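Local coordinates for (r)-specific enoyl-coa hydratase (PDB 1IQ6) that catalyses the stereospecific hydration of short-chain trans-2-enoyl-CoA to (3R)-3-hydroxyacyl-CoA, supplying monomers for polyhydroxyalkanoate biosynthesis, at the interface of chains A and B. Numbering follows the deposited sequence. Chains: chain A/B, (r)-specific enoyl-coa hydratase.

The interface of chains A and B. Residues chain A 56, 59-60, 63, 77, 80; chain B 32, 54, 56.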
ATOM      1  N   MET A  56      -2.745  -0.332  -4.817  1.00 13.63           N
ATOM      2  CA  MET A  56      -2.305   0.200  -3.532  1.00 14.72           C
ATOM      3  C   MET A  56      -3.255   1.233  -2.942  1.00 14.16           C
ATOM      4  O   MET A  56      -3.210   1.508  -1.741  1.00 15.85           O
ATOM      5  CB  MET A  56      -0.888   0.770  -3.642  1.00 14.29           C
ATOM      6  CG  MET A  56       0.198  -0.305  -3.778  1.00 16.26           C
ATOM      7  SD  MET A  56       0.274  -1.458  -2.377  1.00 17.25           S
ATOM      8  CE  MET A  56       0.893  -0.362  -1.084  1.00 17.88           C
ATOM      9  N   ALA A  59      -5.655  -1.037  -1.282  1.00 14.14           N
ATOM     10  CA  ALA A  59      -5.011  -1.548  -0.075  1.00 14.21           C
ATOM     11  C   ALA A  59      -4.898  -0.526   1.054  1.00 14.02           C
ATOM     12  O   ALA A  59      -4.816  -0.902   2.225  1.00 14.19           O
ATOM     13  CB  ALA A  59      -3.629  -2.092  -0.418  1.00 14.71           C
ATOM     14  N   SER A  60      -4.894   0.760   0.708  1.00 14.74           N
ATOM     15  CA  SER A  60      -4.784   1.809   1.721  1.00 13.80           C
ATOM     16  C   SER A  60      -5.940   1.740   2.716  1.00 12.16           C
ATOM     17  O   SER A  60      -5.803   2.164   3.867  1.00 13.37           O
ATOM     18  CB  SER A  60      -4.755   3.200   1.065  1.00 14.10           C
ATOM     19  OG  SER A  60      -6.050   3.639   0.675  1.00 17.59           O
ATOM     20  N   SER A  63      -5.301   0.338   6.033  1.00 12.99           N
ATOM     21  CA  SER A  63      -4.698   1.225   7.017  1.00 13.84           C
ATOM     22  C   SER A  63      -5.830   1.966   7.740  1.00 13.10           C
ATOM     23  O   SER A  63      -5.768   2.188   8.946  1.00 14.22           O
ATOM     24  CB  SER A  63      -3.744   2.210   6.329  1.00 15.06           C
ATOM     25  OG  SER A  63      -2.825   2.757   7.258  1.00 17.14           O
ATOM     26  N   TYR A  77       1.578  -0.774  12.236  1.00 14.14           N
ATOM     27  CA  TYR A  77       1.785  -1.815  11.231  1.00 13.07           C
ATOM     28  C   TYR A  77       3.130  -2.515  11.401  1.00 13.54           C
ATOM     29  O   TYR A  77       4.151  -1.859  11.604  1.00 14.11           O
ATOM     30  CB  TYR A  77       1.771  -1.195   9.837  1.00 14.50           C
ATOM     31  CG  TYR A  77       0.591  -1.546   8.963  1.00 13.40           C
ATOM     32  CD1 TYR A  77      -0.161  -0.538   8.365  1.00 13.50           C
ATOM     33  CD2 TYR A  77       0.281  -2.872   8.654  1.00 13.28           C
ATOM     34  CE1 TYR A  77      -1.183  -0.826   7.474  1.00 12.62           C
ATOM     35  CE2 TYR A  77      -0.746  -3.176   7.754  1.00 12.51           C
ATOM     36  CZ  TYR A  77      -1.470  -2.144   7.165  1.00 11.23           C
ATOM     37  OH  TYR A  77      -2.457  -2.416   6.246  1.00 14.81           O
ATOM     38  N   GLN A  80       2.216  -6.503   6.081  1.00 11.00           N
ATOM     39  CA  GLN A  80       1.008  -6.562   5.267  1.00 12.05           C
ATOM     40  C   GLN A  80       1.324  -7.312   3.979  1.00 13.23           C
ATOM     41  O   GLN A  80       2.262  -6.958   3.268  1.00 13.19           O
ATOM     42  CB  GLN A  80       0.522  -5.146   4.924  1.00 11.68           C
ATOM     43  CG  GLN A  80      -0.665  -5.088   3.960  1.00 13.24           C
ATOM     44  CD  GLN A  80      -1.967  -5.575   4.574  1.00 14.37           C
ATOM     45  OE1 GLN A  80      -2.521  -4.938   5.473  1.00 14.18           O
ATOM     46  NE2 GLN A  80      -2.465  -6.705   4.088  1.00 13.03           N
TER
ATOM     47  N   ASP B  32      -7.455   6.544   7.226  1.00 16.24           N
ATOM     48  CA  ASP B  32      -6.618   6.295   8.402  1.00 15.41           C
ATOM     49  C   ASP B  32      -6.160   7.595   9.050  1.00 16.90           C
ATOM     50  O   ASP B  32      -5.132   8.167   8.671  1.00 17.48           O
ATOM     51  CB  ASP B  32      -5.384   5.456   8.042  1.00 16.03           C
ATOM     52  CG  ASP B  32      -4.529   5.124   9.263  1.00 14.52           C
ATOM     53  OD1 ASP B  32      -4.891   5.545  10.380  1.00 17.41           O
ATOM     54  OD2 ASP B  32      -3.498   4.433   9.108  1.00 16.17           O
ATOM     55  N   HIS B  54       2.483   7.371   7.303  1.00 12.09           N
ATOM     56  CA  HIS B  54       1.822   6.066   7.208  1.00 10.87           C
ATOM     57  C   HIS B  54       2.718   5.091   6.459  1.00 10.77           C
ATOM     58  O   HIS B  54       3.216   5.407   5.382  1.00 11.45           O
ATOM     59  CB  HIS B  54       0.527   6.142   6.401  1.00 10.99           C
ATOM     60  CG  HIS B  54      -0.510   7.051   6.970  1.00 12.94           C
ATOM     61  ND1 HIS B  54      -0.368   8.421   7.000  1.00 13.46           N
ATOM     62  CD2 HIS B  54      -1.746   6.789   7.457  1.00 13.15           C
ATOM     63  CE1 HIS B  54      -1.475   8.964   7.475  1.00 14.16           C
ATOM     64  NE2 HIS B  54      -2.326   7.995   7.759  1.00 14.53           N
ATOM     65  N   MET B  56       1.816   2.587   4.839  1.00 10.77           N
ATOM     66  CA  MET B  56       1.205   2.290   3.551  1.00 10.51           C
ATOM     67  C   MET B  56       1.367   3.423   2.530  1.00 10.90           C
ATOM     68  O   MET B  56       1.182   3.213   1.329  1.00 12.42           O
ATOM     69  CB  MET B  56      -0.266   1.902   3.727  1.00 12.47           C
ATOM     70  CG  MET B  56      -0.466   0.489   4.302  1.00 13.13           C
ATOM     71  SD  MET B  56       0.218  -0.872   3.285  1.00 14.44           S
ATOM     72  CE  MET B  56      -1.135  -1.092   2.129  1.00 18.02           C
TER
HETATM   73  O   HOH W   1      -0.104   2.809   7.061  1.00 11.99           O
HETATM   74  O   HOH W   2      -1.773   2.122   0.568  1.00 20.67           O
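This patch of the two-fold homodimer interface of a MaoC-like, hot-dog-fold hydratase packs the central helix 55-68 of each chain against its partner and ties a catalytic loop of chain B to chain A. B:Met56, at the start of its helix, reaches across with a bent, unbranched side chain that touches A:Tyr77, A:Ala59 and A:Met56 in turn. Its CG sits above the rim of the phenol ring, 3.5 Å from CE1 of A:Tyr77, the two side chains meeting at a slant. CG stands anti to the carbonyl carbon (chi1 -74°), and further bends at chi2 and chi3 carry the methyl CE to the methyl CB of A:Ala59, 3.7 Å away; the small alanine leaves the methionine near the helix backbone, CE also lying 3.7 Å from A:Ala59 O. The two symmetry-related methionines also meet, crossing at about a right angle with CE of A:Met56 and CE of B:Met56 3.9 Å apart.

The tyrosine suits its place by offering carbon to the methionine yet being polar at its end: its hydroxyl OH donates to OE1 of A:Gln80 at 2.6 Å, within the same subunit, which holds the hydroxyl end of the ring in place. Beside this apolar cluster, with OG of A:Ser63 turned away from its own backbone N (chi1 -160°), the hydroxyl donates to carboxylate OD2 of B:Asp32 at 2.6 Å, on the anti side and 17° out of the carboxylate plane. B:Asp32, with B:His37, forms the catalytic Asp-His pair of the hydratase 2 motif; a small serine from the other subunit may hold OD2 in position, tying the active site to the dimer. The same hydroxyl binds water 1, which also meets the backbone N of B:Met56, while water 2 links the carbonyl oxygens of A:Met56 and B:Met56. Imidazole NE2 of B:His54 donates nearly straight to B:Asp32 O at 3.0 Å, which should steady the loop.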